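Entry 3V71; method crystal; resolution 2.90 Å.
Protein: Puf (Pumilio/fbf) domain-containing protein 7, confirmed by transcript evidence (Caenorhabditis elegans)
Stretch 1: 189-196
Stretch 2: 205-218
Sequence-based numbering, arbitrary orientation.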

ATOM      1  N   GLN A 189       1.900   2.755   1.327  1.00 81.75           N
ATOM      2  CA  GLN A 189       1.769   3.296   2.674  1.00 74.09           C
ATOM      3  C   GLN A 189       2.975   4.109   3.089  1.00 73.97           C
ATOM      4  O   GLN A 189       2.824   5.146   3.731  1.00 76.62           O
ATOM      5  CB  GLN A 189       1.550   2.176   3.683  1.00 81.71           C
ATOM      6  CG  GLN A 189       0.198   1.500   3.586  1.00 85.88           C
ATOM      7  CD  GLN A 189       0.150   0.215   4.385  1.00 90.76           C
ATOM      8  OE1 GLN A 189       1.187  -0.374   4.703  1.00 89.88           O
ATOM      9  NE2 GLN A 189      -1.057  -0.224   4.722  1.00 99.84           N
ATOM     10  N   VAL A 190       4.170   3.632   2.749  1.00 67.40           N
ATOM     11  CA  VAL A 190       5.391   4.380   3.049  1.00 74.32           C
ATOM     12  C   VAL A 190       5.355   5.762   2.411  1.00 81.94           C
ATOM     13  O   VAL A 190       5.695   6.768   3.046  1.00 80.15           O
ATOM     14  CB  VAL A 190       6.641   3.671   2.525  1.00 76.30           C
ATOM     15  CG1 VAL A 190       7.839   4.616   2.579  1.00 76.25           C
ATOM     16  CG2 VAL A 190       6.908   2.419   3.320  1.00 80.17           C
ATOM     17  N   ILE A 191       4.957   5.791   1.143  1.00 77.31           N
ATOM     18  CA  ILE A 191       4.801   7.025   0.399  1.00 75.99           C
ATOM     19  C   ILE A 191       3.763   7.913   1.056  1.00 77.92           C
ATOM     20  O   ILE A 191       4.040   9.056   1.403  1.00 82.89           O
ATOM     21  CB  ILE A 191       4.374   6.731  -1.041  1.00 80.21           C
ATOM     22  CG1 ILE A 191       5.555   6.170  -1.828  1.00 80.58           C
ATOM     23  CG2 ILE A 191       3.827   7.982  -1.711  1.00 78.89           C
ATOM     24  CD1 ILE A 191       5.194   5.768  -3.224  1.00 81.99           C
ATOM     25  N   ASP A 192       2.561   7.382   1.222  1.00 77.20           N
ATOM     26  CA  ASP A 192       1.504   8.111   1.898  1.00 84.47           C
ATOM     27  C   ASP A 192       2.047   8.813   3.149  1.00 91.53           C
ATOM     28  O   ASP A 192       1.669   9.941   3.467  1.00 94.02           O
ATOM     29  CB  ASP A 192       0.389   7.146   2.285  1.00 83.53           C
ATOM     30  CG  ASP A 192      -0.934   7.842   2.490  1.00 95.01           C
ATOM     31  OD1 ASP A 192      -0.922   8.993   2.975  1.00 96.39           O
ATOM     32  OD2 ASP A 192      -1.984   7.246   2.153  1.00 99.41           O
ATOM     33  N   ARG A 193       2.959   8.130   3.832  1.00 89.00           N
ATOM     34  CA  ARG A 193       3.470   8.537   5.132  1.00 89.73           C
ATOM     35  C   ARG A 193       4.500   9.657   5.005  1.00 92.20           C
ATOM     36  O   ARG A 193       4.494  10.611   5.786  1.00 98.09           O
ATOM     37  CB  ARG A 193       4.089   7.313   5.821  1.00 91.45           C
ATOM     38  CG  ARG A 193       4.270   7.394   7.333  1.00 92.60           C
ATOM     39  CD  ARG A 193       2.936   7.429   8.073  1.00 97.60           C
ATOM     40  NE  ARG A 193       3.094   7.267   9.522  1.00104.78           N
ATOM     41  CZ  ARG A 193       3.753   8.113  10.312  1.00101.73           C
ATOM     42  NH1 ARG A 193       4.337   9.192   9.804  1.00105.39           N
ATOM     43  NH2 ARG A 193       3.836   7.875  11.615  1.00 98.87           N
ATOM     44  N   LEU A 194       5.384   9.536   4.019  1.00 87.21           N
ATOM     45  CA  LEU A 194       6.442  10.522   3.805  1.00 88.54           C
ATOM     46  C   LEU A 194       5.931  11.844   3.232  1.00 94.06           C
ATOM     47  O   LEU A 194       6.525  12.897   3.457  1.00 97.63           O
ATOM     48  CB  LEU A 194       7.504   9.958   2.868  1.00 83.76           C
ATOM     49  CG  LEU A 194       8.363   8.834   3.432  1.00 84.69           C
ATOM     50  CD1 LEU A 194       9.293   8.303   2.351  1.00 78.88           C
ATOM     51  CD2 LEU A 194       9.138   9.315   4.661  1.00 78.78           C
ATOM     52  N   ALA A 195       4.835  11.777   2.486  1.00 93.90           N
ATOM     53  CA  ALA A 195       4.308  12.931   1.773  1.00 91.23           C
ATOM     54  C   ALA A 195       3.111  13.554   2.480  1.00100.19           C
ATOM     55  O   ALA A 195       2.398  14.377   1.908  1.00104.85           O
ATOM     56  CB  ALA A 195       3.926  12.524   0.361  1.00 91.86           C
ATOM     57  N   GLU A 196       2.886  13.160   3.727  1.00110.35           N
ATOM     58  CA  GLU A 196       1.695  13.588   4.451  1.00114.21           C
ATOM     59  C   GLU A 196       1.970  14.858   5.221  1.00113.74           C
ATOM     60  O   GLU A 196       3.111  15.302   5.301  1.00115.51           O
ATOM     61  CB  GLU A 196       1.247  12.506   5.432  1.00111.19           C
ATOM     62  CG  GLU A 196       2.219  12.303   6.578  1.00114.34           C
ATOM     63  CD  GLU A 196       1.641  11.453   7.692  1.00120.79           C
ATOM     64  OE1 GLU A 196       2.399  11.116   8.628  1.00115.04           O
ATOM     65  OE2 GLU A 196       0.432  11.126   7.633  1.00120.94           O
TER
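Stretch 2 205-218: FRIQLLHSLMTCIV

Stretch 2 is helical from Phe-205 to Val-218, the continuation of a helix that begins earlier in the chain, and it packs against the helix of residues 189-194, which also starts upstream. The two run roughly antiparallel: their N-to-C directions differ by 146°, the signed crossing angle is -146°, and the axes come within 9.6 Å. The backbones are nearest where the first helix ends, with the CA atoms of Leu-194 and Arg-206 5.0 Å apart. Together the stretches bury 507 Å², and no hydrogen bond between them is established, so the contact reads chiefly as a lesson in apolar packing.

Gln-189 lies out of reach of the second helix. Val-190 opens the contact lightly, its CG1 lying 4.4 Å from CD2 of Leu-213. Ile-191 does far more. Its CA-to-CB bond points sideways, but an m,t rotamer brings the end of the chain closer, and it sits as a knob among Leu-210, Leu-213, Met-214 and Ile-217. The distances are even: Ile-191 CG1 is 4.1 Å from Leu-210 CD1 and 4.4 Å from Leu-213 CD2, while Ile-191 CD1 is 4.2 Å from Met-214 SD and 3.9 Å from Ile-217 CD1. The spacing of these four residues is the familiar pattern of a hole on a helix surface.

Asp-192 points away and stays exposed. Arg-193 barely touches stretch 2; its NH1 instead forms a salt bridge with OE1 of Glu-196, 3.0 Å away, within its own stretch.

Leu-194 is the main anchor, with 122 Å² covered, the largest share of any residue here. Its CD1 approaches the backbone itself, 3.7 Å from Leu-210 N, and lies 4.2 Å from Leu-209 CB; its CB is 3.9 Å from Leu-210 CD1, and its CD2 is 4.0 Å from Arg-206 CB. Leu-210 thus meets both Ile-191 and Leu-194, bridging successive buried positions of the first helix.

Ala-195 is the first residue to leave helical phi/psi. Its CA-to-CB bond points away overall, yet the small side chain still touches the second helix, with CB 3.6 Å from Leu-210 CD2. At Glu-196 the chain is extended (phi/psi -91/172), and the side-chain CG lies 3.8 Å from Arg-206 NH2. Arg-206 points toward stretch 1, and the carbonyl oxygens of Leu-194 and Glu-196 lie at the edge of its guanidinium, near the plane. The modelled Glu-196 O to Arg-206 NH2 distance, 2.0 Å, is a clash, too short to support a bonding rule.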

ATOM      1  N   PHE A 205      12.439  16.755   6.039  1.00104.88           N
ATOM      2  CA  PHE A 205      13.279  15.566   6.095  1.00102.43           C
ATOM      3  C   PHE A 205      12.625  14.413   5.357  1.00 98.37           C
ATOM      4  O   PHE A 205      13.274  13.701   4.589  1.00 93.56           O
ATOM      5  CB  PHE A 205      13.571  15.161   7.544  1.00102.24           C
ATOM      6  CG  PHE A 205      14.466  13.955   7.664  1.00106.57           C
ATOM      7  CD1 PHE A 205      15.721  13.942   7.059  1.00110.36           C
ATOM      8  CD2 PHE A 205      14.055  12.831   8.373  1.00102.73           C
ATOM      9  CE1 PHE A 205      16.554  12.830   7.156  1.00108.50           C
ATOM     10  CE2 PHE A 205      14.882  11.713   8.479  1.00104.91           C
ATOM     11  CZ  PHE A 205      16.136  11.713   7.871  1.00104.13           C
ATOM     12  N   ARG A 206      11.333  14.238   5.605  1.00 95.46           N
ATOM     13  CA  ARG A 206      10.553  13.201   4.953  1.00 94.47           C
ATOM     14  C   ARG A 206      10.616  13.322   3.418  1.00102.09           C
ATOM     15  O   ARG A 206      10.708  12.318   2.699  1.00 93.46           O
ATOM     16  CB  ARG A 206       9.113  13.277   5.452  1.00 88.52           C
ATOM     17  CG  ARG A 206       8.946  12.808   6.887  1.00 88.65           C
ATOM     18  CD  ARG A 206       7.922  13.640   7.635  1.00 92.03           C
ATOM     19  NE  ARG A 206       6.729  13.897   6.840  1.00 93.06           N
ATOM     20  CZ  ARG A 206       5.855  14.866   7.094  1.00102.26           C
ATOM     21  NH1 ARG A 206       6.041  15.682   8.120  1.00108.04           N
ATOM     22  NH2 ARG A 206       4.795  15.025   6.318  1.00110.01           N
ATOM     23  N   ILE A 207      10.585  14.559   2.929  1.00102.72           N
ATOM     24  CA  ILE A 207      10.593  14.841   1.497  1.00 92.85           C
ATOM     25  C   ILE A 207      11.879  14.392   0.826  1.00 90.10           C
ATOM     26  O   ILE A 207      11.876  14.002  -0.340  1.00 94.77           O
ATOM     27  CB  ILE A 207      10.379  16.339   1.224  1.00 98.70           C
ATOM     28  CG1 ILE A 207       8.953  16.734   1.593  1.00106.33           C
ATOM     29  CG2 ILE A 207      10.628  16.661  -0.225  1.00 98.23           C
ATOM     30  CD1 ILE A 207       7.905  15.873   0.938  1.00 99.08           C
ATOM     31  N   GLN A 208      12.984  14.454   1.553  1.00 87.89           N
ATOM     32  CA  GLN A 208      14.252  14.018   0.991  1.00 91.54           C
ATOM     33  C   GLN A 208      14.279  12.504   0.918  1.00 88.26           C
ATOM     34  O   GLN A 208      14.986  11.921   0.093  1.00 87.58           O
ATOM     35  CB  GLN A 208      15.432  14.523   1.826  1.00 99.92           C
ATOM     36  CG  GLN A 208      15.679  16.023   1.744  1.00101.73           C
ATOM     37  CD  GLN A 208      16.974  16.436   2.433  1.00117.77           C
ATOM     38  OE1 GLN A 208      18.071  16.078   1.989  1.00115.31           O
ATOM     39  NE2 GLN A 208      16.852  17.183   3.530  1.00112.52           N
ATOM     40  N   LEU A 209      13.507  11.868   1.793  1.00 89.11           N
ATOM     41  CA  LEU A 209      13.473  10.414   1.856  1.00 89.45           C
ATOM     42  C   LEU A 209      12.556   9.894   0.769  1.00 84.71           C
ATOM     43  O   LEU A 209      12.833   8.873   0.144  1.00 85.95           O
ATOM     44  CB  LEU A 209      13.010   9.937   3.235  1.00 90.00           C
ATOM     45  CG  LEU A 209      14.006  10.130   4.381  1.00 85.45           C
ATOM     46  CD1 LEU A 209      13.305  10.084   5.728  1.00 89.55           C
ATOM     47  CD2 LEU A 209      15.137   9.109   4.311  1.00 79.75           C
ATOM     48  N   LEU A 210      11.465  10.620   0.548  1.00 82.87           N
ATOM     49  CA  LEU A 210      10.532  10.319  -0.530  1.00 82.61           C
ATOM     50  C   LEU A 210      11.217  10.406  -1.883  1.00 83.53           C
ATOM     51  O   LEU A 210      10.981   9.580  -2.763  1.00 84.53           O
ATOM     52  CB  LEU A 210       9.365  11.304  -0.499  1.00 79.80           C
ATOM     53  CG  LEU A 210       8.151  11.015  -1.377  1.00 79.91           C
ATOM     54  CD1 LEU A 210       7.559   9.654  -1.036  1.00 80.96           C
ATOM     55  CD2 LEU A 210       7.114  12.114  -1.202  1.00 76.83           C
ATOM     56  N   HIS A 211      12.067  11.415  -2.039  1.00 85.94           N
ATOM     57  CA  HIS A 211      12.694  11.686  -3.320  1.00 82.81           C
ATOM     58  C   HIS A 211      13.630  10.569  -3.755  1.00 79.84           C
ATOM     59  O   HIS A 211      13.629  10.176  -4.920  1.00 78.58           O
ATOM     60  CB  HIS A 211      13.428  13.031  -3.315  1.00 82.97           C
ATOM     61  CG  HIS A 211      13.946  13.427  -4.664  1.00 88.24           C
ATOM     62  ND1 HIS A 211      13.130  13.933  -5.655  1.00 88.79           N
ATOM     63  CD2 HIS A 211      15.187  13.349  -5.203  1.00 81.36           C
ATOM     64  CE1 HIS A 211      13.850  14.167  -6.738  1.00 86.07           C
ATOM     65  NE2 HIS A 211      15.100  13.816  -6.492  1.00 83.93           N
ATOM     66  N   SER A 212      14.435  10.065  -2.826  1.00 83.49           N
ATOM     67  CA  SER A 212      15.371   8.989  -3.142  1.00 86.87           C
ATOM     68  C   SER A 212      14.590   7.732  -3.480  1.00 92.00           C
ATOM     69  O   SER A 212      15.018   6.911  -4.292  1.00 96.21           O
ATOM     70  CB  SER A 212      16.309   8.713  -1.967  1.00 87.70           C
ATOM     71  OG  SER A 212      15.592   8.188  -0.862  1.00 95.12           O
ATOM     72  N   LEU A 213      13.435   7.589  -2.844  1.00 89.27           N
ATOM     73  CA  LEU A 213      12.546   6.480  -3.120  1.00 86.98           C
ATOM     74  C   LEU A 213      11.901   6.674  -4.479  1.00 82.30           C
ATOM     75  O   LEU A 213      11.975   5.805  -5.350  1.00 82.68           O
ATOM     76  CB  LEU A 213      11.457   6.429  -2.063  1.00 89.33           C
ATOM     77  CG  LEU A 213      11.203   5.033  -1.516  1.00 98.52           C
ATOM     78  CD1 LEU A 213      11.957   4.870  -0.200  1.00 96.80           C
ATOM     79  CD2 LEU A 213       9.704   4.789  -1.352  1.00 90.70           C
ATOM     80  N   MET A 214      11.265   7.830  -4.638  1.00 79.43           N
ATOM     81  CA  MET A 214      10.567   8.197  -5.861  1.00 79.11           C
ATOM     82  C   MET A 214      11.435   8.113  -7.102  1.00 81.74           C
ATOM     83  O   MET A 214      10.935   7.922  -8.207  1.00 82.06           O
ATOM     84  CB  MET A 214      10.005   9.604  -5.726  1.00 81.19           C
ATOM     85  CG  MET A 214       8.796   9.670  -4.819  1.00 85.32           C
ATOM     86  SD  MET A 214       7.550   8.478  -5.351  1.00 88.22           S
ATOM     87  CE  MET A 214       7.493   8.831  -7.109  1.00 79.19           C
ATOM     88  N   THR A 215      12.740   8.261  -6.914  1.00 82.10           N
ATOM     89  CA  THR A 215      13.693   8.175  -8.010  1.00 79.11           C
ATOM     90  C   THR A 215      13.754   6.767  -8.596  1.00 81.78           C
ATOM     91  O   THR A 215      13.697   6.601  -9.808  1.00 83.94           O
ATOM     92  CB  THR A 215      15.095   8.622  -7.559  1.00 81.71           C
ATOM     93  OG1 THR A 215      15.006   9.930  -6.987  1.00 80.34           O
ATOM     94  CG2 THR A 215      16.065   8.643  -8.734  1.00 82.16           C
ATOM     95  N   CYS A 216      13.873   5.761  -7.733  1.00 86.67           N
ATOM     96  CA  CYS A 216      13.858   4.363  -8.165  1.00 88.34           C
ATOM     97  C   CYS A 216      12.585   4.093  -8.943  1.00 82.73           C
ATOM     98  O   CYS A 216      12.605   3.448  -9.992  1.00 80.86           O
ATOM     99  CB  CYS A 216      13.911   3.413  -6.961  1.00 87.84           C
ATOM    100  SG  CYS A 216      15.247   3.730  -5.769  1.00118.69           S
ATOM    101  N   ILE A 217      11.479   4.600  -8.412  1.00 76.52           N
ATOM    102  CA  ILE A 217      10.161   4.377  -8.987  1.00 79.56           C
ATOM    103  C   ILE A 217      10.043   4.939 -10.397  1.00 81.16           C
ATOM    104  O   ILE A 217       9.561   4.261 -11.309  1.00 79.89           O
ATOM    105  CB  ILE A 217       9.068   5.004  -8.096  1.00 84.85           C
ATOM    106  CG1 ILE A 217       8.785   4.107  -6.889  1.00 86.84           C
ATOM    107  CG2 ILE A 217       7.794   5.218  -8.878  1.00 79.96           C
ATOM    108  CD1 ILE A 217       7.772   4.691  -5.936  1.00 80.29           C
ATOM    109  N   VAL A 218      10.478   6.184 -10.562  1.00 83.30           N
ATOM    110  CA  VAL A 218      10.437   6.860 -11.852  1.00 76.41           C
ATOM    111  C   VAL A 218      11.341   6.163 -12.866  1.00 78.61           C
ATOM    112  O   VAL A 218      10.978   5.992 -14.027  1.00 85.70           O
ATOM    113  CB  VAL A 218      10.868   8.329 -11.716  1.00 69.37           C
ATOM    114  CG1 VAL A 218      11.315   8.877 -13.062  1.00 83.28           C
ATOM    115  CG2 VAL A 218       9.747   9.162 -11.148  1.00 66.11           C
TER